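Oxalate oxidase 1 (Hordeum vulgare, PDB 1FI2) catalyses the manganese-dependent oxidation of oxalate by dioxygen to carbon dioxide and hydrogen peroxide in the plant apoplast, and also has superoxide dismutase activity. Local coordinates at residues A[11-15]-A[16-20]; A[159-163]-A[164-168]; A[172-176]-A[177-181]. All coordinates share one frame; numbering follows the deposited sequence.

Contact 1. Residues A[11-15]-A[16-20]; sequences VADLD and GKAVS
Asp15 and Ala18 close a type I beta turn, with Gly16 and Lys17 at its corners. Its closing bond runs from Ala18 N to Asp15 O, 3.1 Å, and is nearly straight at the hydrogen (164°), although the donor stands well above the carbonyl plane of Asp15 and not on a lone pair. Just upstream, Asp13 OD2 accepts from Asp15 N at 3.2 Å, an Asx turn that leads the chain into the beta turn. The chi1 of Asp13, 174°, turns its carboxylate forward along the chain, where OD2 is met on its anti side, but 35° out of the carboxylate plane, and Asp13 OD1 lies 4.0 Å from Ala18 CB. Ala18 CB also rests 3.4 Å from Asp15 O, the acceptor of its own backbone N. One water spans the corner: it accepts from Gly16 N at 3.0 Å and gives a weak bond to Asp15 OD2. The loop lies ahead of strand 38-39, and beyond the turn Val19 packs on Val19 of two neighbouring subunits. Backbone bonds, the Asp13 carboxylate and a water that reaches Asp15 only weakly thus define this surface turn; the negative charge of Asp13 would probably strengthen the bond it accepts from Asp15 N.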
loop_
_atom_site.group_PDB
_atom_site.type_symbol
_atom_site.label_atom_id
_atom_site.label_comp_id
_atom_site.label_asym_id
_atom_site.label_seq_id
_atom_site.Cartn_x
_atom_site.Cartn_y
_atom_site.Cartn_z
ATOM N N VAL A 11 -8.223 13.397 13.915
ATOM C CA VAL A 11 -9.543 12.988 14.396
ATOM C C VAL A 11 -10.610 13.323 13.363
ATOM O O VAL A 11 -10.688 14.455 12.898
ATOM C CB VAL A 11 -9.881 13.629 15.750
ATOM C CG1 VAL A 11 -11.152 13.040 16.350
ATOM C CG2 VAL A 11 -8.720 13.460 16.723
ATOM N N ALA A 12 -11.459 12.347 13.056
ATOM C CA ALA A 12 -12.494 12.531 12.055
ATOM C C ALA A 12 -13.498 13.626 12.390
ATOM O O ALA A 12 -14.007 13.705 13.513
ATOM C CB ALA A 12 -13.260 11.218 11.865
ATOM N N ASP A 13 -13.786 14.463 11.402
ATOM C CA ASP A 13 -14.798 15.513 11.551
ATOM C C ASP A 13 -16.073 14.861 11.003
ATOM O O ASP A 13 -16.161 14.646 9.796
ATOM C CB ASP A 13 -14.437 16.778 10.799
ATOM C CG ASP A 13 -15.505 17.853 10.803
ATOM O OD1 ASP A 13 -15.270 18.917 10.190
ATOM O OD2 ASP A 13 -16.585 17.647 11.392
ATOM N N LEU A 14 -16.996 14.513 11.890
ATOM C CA LEU A 14 -18.199 13.800 11.480
ATOM C C LEU A 14 -19.427 14.670 11.281
ATOM O O LEU A 14 -20.519 14.105 11.104
ATOM C CB LEU A 14 -18.513 12.700 12.506
ATOM C CG LEU A 14 -17.468 11.589 12.653
ATOM C CD1 LEU A 14 -17.841 10.664 13.803
ATOM C CD2 LEU A 14 -17.317 10.802 11.361
ATOM N N ASP A 15 -19.274 15.993 11.244
ATOM C CA ASP A 15 -20.507 16.790 11.060
ATOM C C ASP A 15 -21.032 16.536 9.658
ATOM O O ASP A 15 -20.315 16.280 8.688
ATOM C CB ASP A 15 -20.306 18.215 11.515
ATOM C CG ASP A 15 -21.612 18.969 11.707
ATOM O OD1 ASP A 15 -22.081 19.509 10.675
ATOM O OD2 ASP A 15 -22.200 19.074 12.789
ATOM N N GLY A 16 -22.358 16.508 9.532
ATOM C CA GLY A 16 -23.064 16.206 8.313
ATOM C C GLY A 16 -22.708 16.982 7.065
ATOM O O GLY A 16 -22.801 16.409 5.970
ATOM N N LYS A 17 -22.321 18.247 7.181
ATOM C CA LYS A 17 -21.984 19.057 6.019
ATOM C C LYS A 17 -20.490 19.178 5.771
ATOM O O LYS A 17 -20.066 19.980 4.933
ATOM C CB LYS A 17 -22.609 20.453 6.144
ATOM C CG LYS A 17 -24.098 20.443 6.461
ATOM C CD LYS A 17 -24.893 19.682 5.409
ATOM C CE LYS A 17 -26.160 19.077 5.994
ATOM N NZ LYS A 17 -26.914 18.285 4.980
ATOM N N ALA A 18 -19.682 18.379 6.472
ATOM C CA ALA A 18 -18.239 18.412 6.223
ATOM C C ALA A 18 -17.987 17.932 4.793
ATOM O O ALA A 18 -18.775 17.134 4.286
ATOM C CB ALA A 18 -17.499 17.537 7.216
ATOM N N VAL A 19 -16.924 18.435 4.177
ATOM C CA VAL A 19 -16.577 17.991 2.820
ATOM C C VAL A 19 -16.331 16.486 2.866
ATOM O O VAL A 19 -15.852 15.960 3.875
ATOM C CB VAL A 19 -15.377 18.764 2.260
ATOM C CG1 VAL A 19 -14.160 18.658 3.166
ATOM C CG2 VAL A 19 -14.997 18.306 0.857
ATOM N N SER A 20 -16.692 15.783 1.798
ATOM C CA SER A 20 -16.537 14.336 1.727
ATOM C C SER A 20 -15.296 13.923 0.949
ATOM O O SER A 20 -15.028 14.469 -0.122
ATOM C CB SER A 20 -17.780 13.739 1.058
ATOM O OG SER A 20 -17.643 12.333 0.931
HETATM O O HOH W 1 -24.107 16.617 12.019
#

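Contact 2. Residues A[159-163]-A[164-168]; sequences GIVFV and PLTLF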
loop_
_atom_site.group_PDB
_atom_site.type_symbol
_atom_site.label_atom_id
_atom_site.label_comp_id
_atom_site.label_asym_id
_atom_site.label_seq_id
_atom_site.Cartn_x
_atom_site.Cartn_y
_atom_site.Cartn_z
ATOM N N GLY A 159 -16.587 -2.471 7.200
ATOM C CA GLY A 159 -17.837 -2.686 6.487
ATOM C C GLY A 159 -18.397 -4.055 6.880
ATOM O O GLY A 159 -17.639 -4.902 7.346
ATOM N N ILE A 160 -19.713 -4.229 6.759
ATOM C CA ILE A 160 -20.255 -5.562 7.031
ATOM C C ILE A 160 -21.342 -5.908 6.021
ATOM O O ILE A 160 -22.275 -5.152 5.777
ATOM C CB ILE A 160 -20.731 -5.759 8.473
ATOM C CG1 ILE A 160 -21.247 -7.195 8.661
ATOM C CG2 ILE A 160 -21.810 -4.766 8.848
ATOM C CD1 ILE A 160 -21.310 -7.648 10.100
ATOM N N VAL A 161 -21.143 -7.054 5.378
ATOM C CA VAL A 161 -22.093 -7.606 4.421
ATOM C C VAL A 161 -22.770 -8.803 5.093
ATOM O O VAL A 161 -22.141 -9.854 5.235
ATOM C CB VAL A 161 -21.410 -8.063 3.120
ATOM C CG1 VAL A 161 -22.380 -8.780 2.191
ATOM C CG2 VAL A 161 -20.783 -6.872 2.408
ATOM N N PHE A 162 -23.938 -8.578 5.679
ATOM C CA PHE A 162 -24.677 -9.674 6.313
ATOM C C PHE A 162 -25.297 -10.507 5.194
ATOM O O PHE A 162 -26.103 -9.973 4.429
ATOM C CB PHE A 162 -25.747 -9.150 7.251
ATOM C CG PHE A 162 -25.288 -8.732 8.615
ATOM C CD1 PHE A 162 -25.341 -7.401 8.998
ATOM C CD2 PHE A 162 -24.807 -9.668 9.520
ATOM C CE1 PHE A 162 -24.925 -7.013 10.261
ATOM C CE2 PHE A 162 -24.387 -9.282 10.780
ATOM C CZ PHE A 162 -24.451 -7.953 11.152
ATOM N N VAL A 163 -24.924 -11.774 5.073
ATOM C CA VAL A 163 -25.406 -12.574 3.945
ATOM C C VAL A 163 -26.903 -12.767 3.867
ATOM O O VAL A 163 -27.502 -12.456 2.826
ATOM C CB VAL A 163 -24.614 -13.886 3.827
ATOM C CG1 VAL A 163 -25.164 -14.724 2.679
ATOM C CG2 VAL A 163 -23.137 -13.590 3.592
ATOM N N PRO A 164 -27.558 -13.261 4.905
ATOM C CA PRO A 164 -28.998 -13.470 4.888
ATOM C C PRO A 164 -29.772 -12.191 4.623
ATOM O O PRO A 164 -30.604 -12.126 3.713
ATOM C CB PRO A 164 -29.313 -14.065 6.254
ATOM C CG PRO A 164 -28.018 -14.642 6.724
ATOM C CD PRO A 164 -26.954 -13.706 6.183
ATOM N N LEU A 165 -29.479 -11.130 5.373
ATOM C CA LEU A 165 -30.164 -9.853 5.193
ATOM C C LEU A 165 -29.925 -9.248 3.817
ATOM O O LEU A 165 -30.867 -8.722 3.215
ATOM C CB LEU A 165 -29.767 -8.878 6.302
ATOM C CG LEU A 165 -30.366 -7.471 6.254
ATOM C CD1 LEU A 165 -31.879 -7.514 6.399
ATOM C CD2 LEU A 165 -29.754 -6.596 7.343
ATOM N N THR A 166 -28.714 -9.332 3.278
ATOM C CA THR A 166 -28.448 -8.774 1.952
ATOM C C THR A 166 -29.138 -9.574 0.858
ATOM O O THR A 166 -29.714 -9.009 -0.078
ATOM C CB THR A 166 -26.932 -8.690 1.692
ATOM O OG1 THR A 166 -26.339 -7.868 2.710
ATOM C CG2 THR A 166 -26.643 -8.091 0.326
ATOM N N LEU A 167 -29.120 -10.899 0.958
ATOM C CA LEU A 167 -29.743 -11.756 -0.030
ATOM C C LEU A 167 -31.264 -11.623 -0.107
ATOM O O LEU A 167 -31.829 -11.640 -1.204
ATOM C CB LEU A 167 -29.517 -13.234 0.281
ATOM C CG LEU A 167 -28.471 -14.109 -0.362
ATOM C CD1 LEU A 167 -28.902 -15.577 -0.208
ATOM C CD2 LEU A 167 -28.213 -13.830 -1.834
ATOM N N PHE A 168 -31.920 -11.565 1.051
ATOM C CA PHE A 168 -33.370 -11.542 1.101
ATOM C C PHE A 168 -34.025 -10.241 1.511
ATOM O O PHE A 168 -35.251 -10.153 1.333
ATOM C CB PHE A 168 -33.833 -12.669 2.057
ATOM C CG PHE A 168 -33.305 -14.023 1.653
ATOM C CD1 PHE A 168 -32.372 -14.680 2.438
ATOM C CD2 PHE A 168 -33.726 -14.624 0.480
ATOM C CE1 PHE A 168 -31.878 -15.917 2.067
ATOM C CE2 PHE A 168 -33.237 -15.858 0.098
ATOM C CZ PHE A 168 -32.307 -16.504 0.894
HETATM O O HOH W 2 -25.142 -5.994 5.319
#
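Phe162 and Thr166 meet where strand 161-162, the outermost strand of its cupin beta sheet within this chain, passes directly into helix 163-169, with Phe162 at the N-cap position. Its carbonyl oxygen is gripped twice by one residue: Thr166 N donates to Phe162 O at 2.9 Å in the first turn of the helix, and Thr166 OG1 donates to the same Phe162 O at 2.7 Å. The two donors come from opposite faces of the carbonyl plane, the hydroxyl tilted 31° from it. The hydroxyl can reach back because a chi1 of -59° sets OG1 beside the backbone N of its own residue. A water accepts from Phe162 N at 2.9 Å and donates to Ile160 O, serving the backbone on the strand side, and it also donates a weak bond to Thr166 OG1. An alanine in place of Thr166 is likely to leave Phe162 O with the backbone N-H alone and the water without its weak link to the helix. One residue further on, Leu167 N donates to Val163 O at 2.9 Å, the next helical bond.

Pro164 is well placed in the first turn: its nitrogen carries no hydrogen, and none is needed there for a helical bond to the residue four places back. Apolar contact is local: Phe162 CB meets Leu165 CB at 4.1 Å. The side chain of Phe162 lies about 4 Å from those of the oxalate-binding Asn85 and the manganese ligand His88, which places this junction beside the active site. Val163 packs on Val163 of a neighbouring subunit. Over one face of the Phe162 ring, displaced toward its rim, Ile160 CD1 stands 3.3 Å above the plane.

Contact 3. Residues A[172-176]-A[177-181]; sequences PPIPT and PVLTK
The start of helix 176-183 brings Ile174 and Pro175 against Val178 and Leu179, with Pro175 at the N-cap position. Pro175 O takes Leu179 N at 3.2 Å in its carbonyl plane, with 162° at the hydrogen; the bond it receives from Val178 N is weak, bent to 125°. Thr176 O continues the helical pattern by accepting Thr180 N at 2.8 Å, the donor lying nearly along the C=O axis although the bond is bent at the hydrogen.

Ile174 precedes the cap and folds back over the first turn. Its CG2 branch does the touching, meeting Val178 CG1 at 3.8 Å and Leu179 CG at 3.9 Å, and its side chain crosses both of theirs at about a right angle. With chi1 at -61°, CG2 rather than CG1 stands anti to the backbone N and is turned to these partners. Pro175 instead lies alongside Val178, its CB 4.1 Å from Val178 CG2.

This start belongs to the C-terminal helices that follow the cupin beta strands: Leu179 packs on Leu167 and Phe168 of helix 163-169 and on Val190 of helix 187-196. Thr176 OG1 is satisfied by Lys194 and Glu191 of the latter, while Ile174 and Val178 rest on Phe138 of a neighbouring subunit. On the side facing helix 187-196, where both threonines pack on Val190, Thr176 CG2 and Thr180 CG2 touch at 3.9 Å.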
loop_
_atom_site.group_PDB
_atom_site.type_symbol
_atom_site.label_atom_id
_atom_site.label_comp_id
_atom_site.label_asym_id
_atom_site.label_seq_id
_atom_site.Cartn_x
_atom_site.Cartn_y
_atom_site.Cartn_z
ATOM N N PRO A 172 -33.955 -1.984 -2.888
ATOM C CA PRO A 172 -35.030 -2.946 -2.741
ATOM C C PRO A 172 -34.564 -4.376 -2.951
ATOM O O PRO A 172 -33.386 -4.609 -3.222
ATOM C CB PRO A 172 -35.957 -2.562 -3.901
ATOM C CG PRO A 172 -35.011 -2.162 -4.983
ATOM C CD PRO A 172 -33.873 -1.470 -4.286
ATOM N N PRO A 173 -35.348 -5.367 -2.548
ATOM C CA PRO A 173 -34.923 -6.752 -2.575
ATOM C C PRO A 173 -34.539 -7.268 -3.953
ATOM O O PRO A 173 -35.046 -6.811 -4.982
ATOM C CB PRO A 173 -36.133 -7.522 -2.047
ATOM C CG PRO A 173 -36.975 -6.522 -1.337
ATOM C CD PRO A 173 -36.735 -5.210 -2.046
ATOM N N ILE A 174 -33.629 -8.238 -3.985
ATOM C CA ILE A 174 -33.204 -8.862 -5.242
ATOM C C ILE A 174 -34.455 -9.532 -5.810
ATOM O O ILE A 174 -35.200 -10.177 -5.060
ATOM C CB ILE A 174 -32.109 -9.910 -4.985
ATOM C CG1 ILE A 174 -30.868 -9.267 -4.355
ATOM C CG2 ILE A 174 -31.732 -10.641 -6.267
ATOM C CD1 ILE A 174 -29.852 -10.248 -3.796
ATOM N N PRO A 175 -34.729 -9.362 -7.092
ATOM C CA PRO A 175 -35.917 -9.952 -7.696
ATOM C C PRO A 175 -36.011 -11.433 -7.377
ATOM O O PRO A 175 -35.036 -12.170 -7.503
ATOM C CB PRO A 175 -35.753 -9.675 -9.183
ATOM C CG PRO A 175 -34.876 -8.466 -9.247
ATOM C CD PRO A 175 -33.930 -8.596 -8.073
ATOM N N THR A 176 -37.231 -11.932 -7.176
ATOM C CA THR A 176 -37.446 -13.354 -6.909
ATOM C C THR A 176 -36.908 -14.269 -7.984
ATOM O O THR A 176 -36.189 -15.227 -7.670
ATOM C CB THR A 176 -38.913 -13.638 -6.543
ATOM O OG1 THR A 176 -39.160 -13.023 -5.267
ATOM C CG2 THR A 176 -39.204 -15.126 -6.432
ATOM N N PRO A 177 -37.178 -14.031 -9.260
ATOM C CA PRO A 177 -36.677 -14.852 -10.349
ATOM C C PRO A 177 -35.162 -14.952 -10.389
ATOM O O PRO A 177 -34.599 -15.956 -10.848
ATOM C CB PRO A 177 -37.242 -14.192 -11.605
ATOM C CG PRO A 177 -38.445 -13.449 -11.124
ATOM C CD PRO A 177 -38.037 -12.926 -9.766
ATOM N N VAL A 178 -34.433 -13.912 -9.971
ATOM C CA VAL A 178 -32.979 -13.984 -9.874
ATOM C C VAL A 178 -32.609 -14.987 -8.779
ATOM O O VAL A 178 -31.741 -15.841 -8.964
ATOM C CB VAL A 178 -32.328 -12.626 -9.570
ATOM C CG1 VAL A 178 -30.830 -12.762 -9.310
ATOM C CG2 VAL A 178 -32.558 -11.644 -10.712
ATOM N N LEU A 179 -33.291 -14.881 -7.640
ATOM C CA LEU A 179 -33.040 -15.765 -6.514
ATOM C C LEU A 179 -33.508 -17.194 -6.731
ATOM O O LEU A 179 -32.894 -18.064 -6.107
ATOM C CB LEU A 179 -33.659 -15.203 -5.230
ATOM C CG LEU A 179 -32.996 -13.948 -4.653
ATOM C CD1 LEU A 179 -33.803 -13.434 -3.471
ATOM C CD2 LEU A 179 -31.557 -14.226 -4.241
ATOM N N THR A 180 -34.521 -17.471 -7.546
ATOM C CA THR A 180 -34.930 -18.854 -7.774
ATOM C C THR A 180 -33.926 -19.580 -8.666
ATOM O O THR A 180 -33.680 -20.774 -8.488
ATOM C CB THR A 180 -36.340 -19.000 -8.370
ATOM O OG1 THR A 180 -36.407 -18.312 -9.624
ATOM C CG2 THR A 180 -37.398 -18.440 -7.434
ATOM N N LYS A 181 -33.314 -18.871 -9.612
ATOM C CA LYS A 181 -32.303 -19.459 -10.478
ATOM C C LYS A 181 -31.025 -19.725 -9.684
ATOM O O LYS A 181 -30.393 -20.766 -9.830
ATOM C CB LYS A 181 -31.987 -18.545 -11.666
ATOM C CG LYS A 181 -31.023 -19.139 -12.677
ATOM C CD LYS A 181 -31.645 -20.308 -13.431
ATOM C CE LYS A 181 -30.651 -20.867 -14.441
ATOM N NZ LYS A 181 -29.446 -21.405 -13.749
#

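Overall arrangement
Contact 2 is buried, its centre about 10 Å from the centre of the chain; contact 3 is partly buried and contact 1 lies at the surface, their centres about 25 and 23 Å out. Contacts 2 and 3 each describe a helix start and are joined directly: Leu179 CD1 comes within 3.5 Å of Leu167 O, where helices 163-169 and 176-183 pack. Both also touch the same neighbouring subunit. Contact 1, with its centre about 27 Å from that of contact 2, shares neither helix. The chemistry follows position: a backbone bond, a carboxylate and a water at the exposed turn, a threonine hydroxyl at the buried strand-to-helix junction, and apolar branches beside backbone bonds at the start of helix 176-183.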